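Local coordinates for Non-structural protein 2 (PDB 2GU0) that probably takes part in rotavirus genome replication and packaging as an octamer with RNA-binding, NTPase, RNA triphosphatase and helix-unwinding activities, at residues A[37-40]-A[41-44]; A[158-162]-A[163-167]; A[208-211]-A[212-215]. All coordinates share one frame; numbering follows the deposited sequence.

Interaction 1 of 3, residues A[37-40]-A[41-44]; sequences KDQR and SNYY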
loop_
_atom_site.group_PDB
_atom_site.type_symbol
_atom_site.label_atom_id
_atom_site.label_comp_id
_atom_site.label_asym_id
_atom_site.label_seq_id
_atom_site.Cartn_x
_atom_site.Cartn_y
_atom_site.Cartn_z
ATOM N N LYS A 37 44.048 -6.343 -26.035
ATOM C CA LYS A 37 43.916 -5.252 -26.995
ATOM C C LYS A 37 43.480 -5.728 -28.380
ATOM O O LYS A 37 42.553 -5.188 -28.974
ATOM C CB LYS A 37 45.239 -4.490 -27.092
ATOM C CG LYS A 37 45.091 -3.045 -27.551
ATOM C CD LYS A 37 44.032 -2.313 -26.711
ATOM C CE LYS A 37 43.996 -0.802 -26.973
ATOM N NZ LYS A 37 45.219 -0.127 -26.438
ATOM N N ASP A 38 44.140 -6.756 -28.887
ATOM C CA ASP A 38 43.820 -7.298 -30.194
ATOM C C ASP A 38 42.359 -7.733 -30.358
ATOM O O ASP A 38 41.936 -8.076 -31.463
ATOM C CB ASP A 38 44.750 -8.480 -30.492
ATOM C CG ASP A 38 45.504 -8.967 -29.247
ATOM O OD1 ASP A 38 46.530 -8.344 -28.861
ATOM O OD2 ASP A 38 45.058 -9.973 -28.650
ATOM N N GLN A 39 41.582 -7.705 -29.277
ATOM C CA GLN A 39 40.185 -8.136 -29.343
ATOM C C GLN A 39 39.124 -7.069 -29.063
ATOM O O GLN A 39 37.943 -7.270 -29.364
ATOM C CB GLN A 39 39.957 -9.293 -28.370
ATOM C CG GLN A 39 40.820 -10.522 -28.603
ATOM C CD GLN A 39 40.519 -11.227 -29.914
ATOM O OE1 GLN A 39 39.401 -11.699 -30.142
ATOM N NE2 GLN A 39 41.523 -11.303 -30.784
ATOM N N ARG A 40 39.540 -5.943 -28.494
ATOM C CA ARG A 40 38.629 -4.857 -28.129
ATOM C C ARG A 40 37.588 -4.440 -29.181
ATOM O O ARG A 40 36.497 -3.979 -28.838
ATOM C CB ARG A 40 39.444 -3.626 -27.721
ATOM C CG ARG A 40 40.590 -3.893 -26.742
ATOM C CD ARG A 40 40.101 -4.245 -25.351
ATOM N NE ARG A 40 41.190 -4.325 -24.376
ATOM C CZ ARG A 40 41.992 -3.310 -24.051
ATOM N NH1 ARG A 40 41.843 -2.122 -24.621
ATOM N NH2 ARG A 40 42.945 -3.483 -23.145
ATOM N N SER A 41 37.912 -4.600 -30.456
ATOM C CA SER A 41 36.988 -4.207 -31.507
ATOM C C SER A 41 36.023 -5.304 -31.955
ATOM O O SER A 41 35.219 -5.091 -32.855
ATOM C CB SER A 41 37.770 -3.698 -32.707
ATOM O OG SER A 41 38.524 -4.753 -33.271
ATOM N N ASN A 42 36.095 -6.474 -31.331
ATOM C CA ASN A 42 35.195 -7.571 -31.683
ATOM C C ASN A 42 34.039 -7.701 -30.695
ATOM O O ASN A 42 34.164 -7.335 -29.524
ATOM C CB ASN A 42 35.943 -8.906 -31.708
ATOM C CG ASN A 42 37.071 -8.942 -32.734
ATOM O OD1 ASN A 42 36.883 -8.610 -33.910
ATOM N ND2 ASN A 42 38.247 -9.370 -32.292
ATOM N N TYR A 43 32.907 -8.213 -31.164
ATOM C CA TYR A 43 31.793 -8.413 -30.253
ATOM C C TYR A 43 32.340 -9.370 -29.210
ATOM O O TYR A 43 33.086 -10.291 -29.551
ATOM C CB TYR A 43 30.598 -9.046 -30.960
ATOM C CG TYR A 43 29.689 -8.041 -31.619
ATOM C CD1 TYR A 43 30.054 -7.410 -32.798
ATOM C CD2 TYR A 43 28.466 -7.707 -31.052
ATOM C CE1 TYR A 43 29.218 -6.478 -33.402
ATOM C CE2 TYR A 43 27.627 -6.770 -31.645
ATOM C CZ TYR A 43 28.010 -6.167 -32.822
ATOM O OH TYR A 43 27.170 -5.271 -33.435
ATOM N N TYR A 44 31.971 -9.161 -27.951
ATOM C CA TYR A 44 32.459 -9.993 -26.861
ATOM C C TYR A 44 31.515 -11.103 -26.406
ATOM O O TYR A 44 30.356 -10.851 -26.069
ATOM C CB TYR A 44 32.781 -9.119 -25.661
ATOM C CG TYR A 44 33.297 -9.898 -24.494
ATOM C CD1 TYR A 44 34.546 -10.501 -24.553
ATOM C CD2 TYR A 44 32.544 -10.040 -23.329
ATOM C CE1 TYR A 44 35.048 -11.225 -23.488
ATOM C CE2 TYR A 44 33.037 -10.769 -22.244
ATOM C CZ TYR A 44 34.297 -11.356 -22.341
ATOM O OH TYR A 44 34.837 -12.061 -21.303
#
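Gln39 and Asn42 are the ends of a type I beta turn, closed by a bond from Asn42 N to Gln39 O of 2.8 Å. That bond is fairly straight, 166° at the hydrogen, although the donor stands above the carbonyl plane. The same two residues also meet through their side chains. Asn42 ND2 gives a weak hydrogen bond to Gln39 OE1 at 3.4 Å. The two amides are twisted against each other, their planes 49° apart. Gln39 reaches this place because its chain bends about the CB-CG bond (chi2 -66°), which carries the amide across that of Asn42. Just before, and overlapping this turn, Arg40 N bonds to Lys37 O at 3.1 Å. Arg40 folds back over this part of the loop, and Lys37 CA sits over one face of its guanidinium group, toward the rim. Its NE bonds to Val35 O, earlier in the same loop. The whole contact is at the protein surface. It lies in the loop between helix 24-32 and the short strand 44-45, with Arg40 backbone-bonded to Glu56. Tyr44 opens strand 44-45, pairs with Ala52 of strand 51-52, and reaches a neighbouring subunit.

Interaction 2 of 3, residues A[158-162]-A[163-167]; sequences VYQDS and YFTIT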
loop_
_atom_site.group_PDB
_atom_site.type_symbol
_atom_site.label_atom_id
_atom_site.label_comp_id
_atom_site.label_asym_id
_atom_site.label_seq_id
_atom_site.Cartn_x
_atom_site.Cartn_y
_atom_site.Cartn_z
ATOM N N VAL A 158 1.853 19.906 -30.138
ATOM C CA VAL A 158 1.558 21.215 -29.575
ATOM C C VAL A 158 0.903 22.184 -30.562
ATOM O O VAL A 158 0.396 23.237 -30.171
ATOM C CB VAL A 158 2.849 21.818 -28.991
ATOM C CG1 VAL A 158 2.595 23.208 -28.448
ATOM C CG2 VAL A 158 3.355 20.913 -27.887
ATOM N N TYR A 159 0.899 21.816 -31.839
ATOM C CA TYR A 159 0.281 22.633 -32.887
ATOM C C TYR A 159 0.179 21.856 -34.184
ATOM O O TYR A 159 1.059 21.067 -34.528
ATOM C CB TYR A 159 1.091 23.899 -33.158
ATOM C CG TYR A 159 0.612 24.674 -34.376
ATOM C CD1 TYR A 159 -0.444 25.581 -34.283
ATOM C CD2 TYR A 159 1.203 24.482 -35.627
ATOM C CE1 TYR A 159 -0.897 26.281 -35.397
ATOM C CE2 TYR A 159 0.754 25.171 -36.747
ATOM C CZ TYR A 159 -0.298 26.071 -36.623
ATOM O OH TYR A 159 -0.755 26.756 -37.730
ATOM N N GLN A 160 -0.896 22.090 -34.915
ATOM C CA GLN A 160 -1.067 21.413 -36.180
ATOM C C GLN A 160 -2.027 22.128 -37.098
ATOM O O GLN A 160 -3.200 22.243 -36.791
ATOM C CB GLN A 160 -1.577 19.992 -35.972
ATOM C CG GLN A 160 -1.709 19.216 -37.282
ATOM C CD GLN A 160 -2.149 17.769 -37.095
ATOM O OE1 GLN A 160 -3.340 17.464 -37.022
ATOM N NE2 GLN A 160 -1.179 16.871 -37.008
ATOM N N ASP A 161 -1.528 22.647 -38.204
ATOM C CA ASP A 161 -2.408 23.253 -39.181
ATOM C C ASP A 161 -2.335 22.245 -40.333
ATOM O O ASP A 161 -1.758 21.172 -40.173
ATOM C CB ASP A 161 -1.929 24.638 -39.597
ATOM C CG ASP A 161 -0.553 24.624 -40.203
ATOM O OD1 ASP A 161 -0.299 23.770 -41.084
ATOM O OD2 ASP A 161 0.269 25.479 -39.797
ATOM N N SER A 162 -2.882 22.566 -41.494
ATOM C CA SER A 162 -2.882 21.590 -42.578
ATOM C C SER A 162 -1.543 21.184 -43.179
ATOM O O SER A 162 -1.451 20.138 -43.821
ATOM C CB SER A 162 -3.807 22.053 -43.695
ATOM O OG SER A 162 -3.386 23.307 -44.173
ATOM N N TYR A 163 -0.504 21.981 -42.974
ATOM C CA TYR A 163 0.783 21.650 -43.553
ATOM C C TYR A 163 1.838 21.251 -42.557
ATOM O O TYR A 163 2.600 20.327 -42.816
ATOM C CB TYR A 163 1.316 22.810 -44.394
ATOM C CG TYR A 163 0.534 23.048 -45.660
ATOM C CD1 TYR A 163 -0.355 24.130 -45.767
ATOM C CD2 TYR A 163 0.637 22.165 -46.742
ATOM C CE1 TYR A 163 -1.126 24.324 -46.915
ATOM C CE2 TYR A 163 -0.131 22.352 -47.892
ATOM C CZ TYR A 163 -1.012 23.434 -47.967
ATOM O OH TYR A 163 -1.796 23.602 -49.082
ATOM N N PHE A 164 1.892 21.939 -41.421
ATOM C CA PHE A 164 2.912 21.625 -40.431
ATOM C C PHE A 164 2.385 21.023 -39.144
ATOM O O PHE A 164 1.178 21.010 -38.893
ATOM C CB PHE A 164 3.701 22.877 -40.064
ATOM C CG PHE A 164 4.114 23.705 -41.235
ATOM C CD1 PHE A 164 3.236 24.633 -41.785
ATOM C CD2 PHE A 164 5.395 23.590 -41.761
ATOM C CE1 PHE A 164 3.624 25.441 -42.839
ATOM C CE2 PHE A 164 5.797 24.382 -42.805
ATOM C CZ PHE A 164 4.906 25.321 -43.354
ATOM N N THR A 165 3.315 20.546 -38.322
ATOM C CA THR A 165 2.995 19.975 -37.029
ATOM C C THR A 165 4.142 20.271 -36.081
ATOM O O THR A 165 5.298 20.053 -36.420
ATOM C CB THR A 165 2.809 18.454 -37.119
ATOM O OG1 THR A 165 1.656 18.158 -37.913
ATOM C CG2 THR A 165 2.610 17.864 -35.737
ATOM N N ILE A 166 3.838 20.785 -34.896
ATOM C CA ILE A 166 4.891 21.059 -33.924
ATOM C C ILE A 166 4.783 20.041 -32.790
ATOM O O ILE A 166 3.730 19.886 -32.192
ATOM C CB ILE A 166 4.775 22.482 -33.332
ATOM C CG1 ILE A 166 4.868 23.524 -34.435
ATOM C CG2 ILE A 166 5.908 22.730 -32.356
ATOM C CD1 ILE A 166 4.833 24.939 -33.909
ATOM N N THR A 167 5.867 19.337 -32.505
ATOM C CA THR A 167 5.867 18.338 -31.441
ATOM C C THR A 167 6.910 18.668 -30.392
ATOM O O THR A 167 7.983 19.160 -30.718
ATOM C CB THR A 167 6.166 16.955 -31.997
ATOM O OG1 THR A 167 7.284 17.043 -32.882
ATOM C CG2 THR A 167 4.951 16.406 -32.745
#
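Tyr159 and Ile166 form an antiparallel hydrogen-bonded pair in a beta hairpin; the axes of segments 158-160 and 164-167 lie 172° apart in direction and approach to 4.6 Å. Ile166 N bonds to Tyr159 O at 2.8 Å. Ile166 O takes Val158 N at 2.8 Å and, weakly, Tyr159 N. Two residues thus face one, a classic beta bulge. On the face of Tyr159 and Ile166, the isoleucine CG1 and CD1 lie against the tyrosine CB and CD2, with CB to CB of this pair at 4.0 Å. On the other face Gln160 and Thr165 lie side by side and point the same way. Gln160 NE2 bonds to Thr165 OG1 at 3.2 Å, nearly in its own amide plane, while Thr165 OG1 also bonds to Asn189. Asp161 organises the turn. Its chi1 of 59° directs the carboxylate back over the loop, where OD1 accepts both Tyr163 N and Phe164 N. The bond to Tyr163 N, two residues on, makes an Asx turn. Asp161 OD2 takes Tyr159 OH on its anti lone pair at 2.6 Å and lies at the edge of the Phe164 ring. The acid is thus held through both oxygens. Asp161 N closes the backbone onto Phe164 O. Strand 164-170 pairs onward with strand 182-188, and helix 196-209 packs on this hairpin through Phe202, Tyr205 and Ile206. Strand 157-160 is outermost within the chain and meets a neighbouring subunit: Gln160 OE1 of this chain bonds to Tyr44 OH of that subunit.

Interaction 3 of 3, residues A[208-211]-A[212-215]; sequences YNFN and KFAA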
loop_
_atom_site.group_PDB
_atom_site.type_symbol
_atom_site.label_atom_id
_atom_site.label_comp_id
_atom_site.label_asym_id
_atom_site.label_seq_id
_atom_site.Cartn_x
_atom_site.Cartn_y
_atom_site.Cartn_z
ATOM N N TYR A 208 4.907 34.510 -32.321
ATOM C CA TYR A 208 4.125 34.845 -31.142
ATOM C C TYR A 208 4.050 33.710 -30.099
ATOM O O TYR A 208 4.083 33.970 -28.895
ATOM C CB TYR A 208 2.716 35.277 -31.567
ATOM C CG TYR A 208 1.818 35.633 -30.413
ATOM C CD1 TYR A 208 1.964 36.840 -29.732
ATOM C CD2 TYR A 208 0.849 34.740 -29.968
ATOM C CE1 TYR A 208 1.163 37.147 -28.631
ATOM C CE2 TYR A 208 0.047 35.035 -28.875
ATOM C CZ TYR A 208 0.207 36.235 -28.206
ATOM O OH TYR A 208 -0.583 36.505 -27.111
ATOM N N ASN A 209 3.980 32.460 -30.555
ATOM C CA ASN A 209 3.891 31.306 -29.644
ATOM C C ASN A 209 5.213 30.720 -29.136
ATOM O O ASN A 209 5.223 29.981 -28.153
ATOM C CB ASN A 209 3.078 30.193 -30.299
ATOM C CG ASN A 209 1.611 30.504 -30.327
ATOM O OD1 ASN A 209 0.916 30.334 -29.320
ATOM N ND2 ASN A 209 1.122 30.988 -31.473
ATOM N N PHE A 210 6.314 31.029 -29.815
ATOM C CA PHE A 210 7.634 30.541 -29.432
ATOM C C PHE A 210 8.618 31.672 -29.684
ATOM O O PHE A 210 9.589 31.497 -30.417
ATOM C CB PHE A 210 8.045 29.342 -30.292
ATOM C CG PHE A 210 7.099 28.178 -30.223
ATOM C CD1 PHE A 210 5.870 28.221 -30.878
ATOM C CD2 PHE A 210 7.428 27.041 -29.491
ATOM C CE1 PHE A 210 4.983 27.154 -30.805
ATOM C CE2 PHE A 210 6.546 25.967 -29.411
ATOM C CZ PHE A 210 5.318 26.026 -30.072
ATOM N N ASN A 211 8.372 32.830 -29.077
ATOM C CA ASN A 211 9.238 33.978 -29.302
ATOM C C ASN A 211 10.666 33.783 -28.821
ATOM O O ASN A 211 11.584 34.391 -29.359
ATOM C CB ASN A 211 8.630 35.253 -28.686
ATOM C CG ASN A 211 8.966 35.427 -27.215
ATOM O OD1 ASN A 211 8.415 34.745 -26.350
ATOM N ND2 ASN A 211 9.877 36.353 -26.925
ATOM N N LYS A 212 10.861 32.932 -27.819
ATOM C CA LYS A 212 12.204 32.673 -27.292
ATOM C C LYS A 212 13.019 31.740 -28.197
ATOM O O LYS A 212 14.227 31.562 -28.001
ATOM C CB LYS A 212 12.116 32.045 -25.896
ATOM C CG LYS A 212 11.741 32.996 -24.778
ATOM C CD LYS A 212 11.705 32.245 -23.456
ATOM C CE LYS A 212 11.564 33.185 -22.257
ATOM N NZ LYS A 212 11.431 32.447 -20.948
ATOM N N PHE A 213 12.362 31.160 -29.194
ATOM C CA PHE A 213 13.018 30.213 -30.087
ATOM C C PHE A 213 13.286 30.664 -31.508
ATOM O O PHE A 213 12.751 31.656 -31.983
ATOM C CB PHE A 213 12.205 28.928 -30.159
ATOM C CG PHE A 213 11.863 28.352 -28.830
ATOM C CD1 PHE A 213 10.923 28.961 -28.021
ATOM C CD2 PHE A 213 12.450 27.174 -28.402
ATOM C CE1 PHE A 213 10.571 28.409 -26.817
ATOM C CE2 PHE A 213 12.099 26.615 -27.189
ATOM C CZ PHE A 213 11.153 27.239 -26.397
ATOM N N ALA A 214 14.126 29.893 -32.183
ATOM C CA ALA A 214 14.485 30.141 -33.569
ATOM C C ALA A 214 14.403 28.794 -34.272
ATOM O O ALA A 214 14.992 27.817 -33.824
ATOM C CB ALA A 214 15.897 30.699 -33.662
ATOM N N ALA A 215 13.650 28.744 -35.359
ATOM C CA ALA A 215 13.493 27.517 -36.110
ATOM C C ALA A 215 14.670 27.376 -37.052
ATOM O O ALA A 215 14.859 28.206 -37.947
ATOM C CB ALA A 215 12.205 27.558 -36.887
#
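Phe210 packs against Phe213 from its first side-chain atom onward. Its CB touches Phe213 CD1 at 3.7 Å. A chi1 of -58° sets CG beside the backbone N. From there the ring turns its edge to the phenylalanine three residues on. CD2 of Phe210 stands 4.2 Å above the plane of the Phe213 ring, offset toward its rim. The pair is T-shaped, with ring centroids 5.9 Å apart and planes at 74°. Farther out, CE1 meets Ile166 and CZ, the tip, meets Val158, both in the neighbouring hairpin. The backbone here is a type I beta turn from Phe210 to Phe213. Phe213 N bonds to Phe210 O at 3.0 Å, with the donor well above the carbonyl plane. In the C-terminal, HIT-like part of the protein this turn joins helix 196-209 to strand 213-216, outermost in the sheet within this chain, and lies within the region predicted to bind RNA. Phe210 is the first residue to leave helical geometry. Both rings also meet Tyr184 edge-to-face, and both lean on Leu225 of strand 222-227. At the turn, Asn211 ND2 bonds to Tyr208 O of a neighbouring subunit, and Tyr208 O of this chain accepts Asn211 ND2 of that subunit.

In the fold
Interactions 2 and 3 are neighbours, with centres about 14 Å apart, and both reach the same five-stranded sheet. They touch through Ile166 CD1 and Phe210 CE1 at 3.8 Å and through Val158 CG1 and Phe210 CZ at 4.2 Å. Both lie near the predicted nucleotide site. Measured between side chains, Ile166 is about 7 Å from Lys185, Phe213 about 8 Å from Arg224, and Phe164 about 9 Å from His222, the predicted active-site residue. Interaction 1 lies on the opposite side of the chain's centre. Its centre is about 47 Å from that of interaction 2. In the octamer, interaction 1 nevertheless reaches interaction 2 of another subunit, through Tyr44.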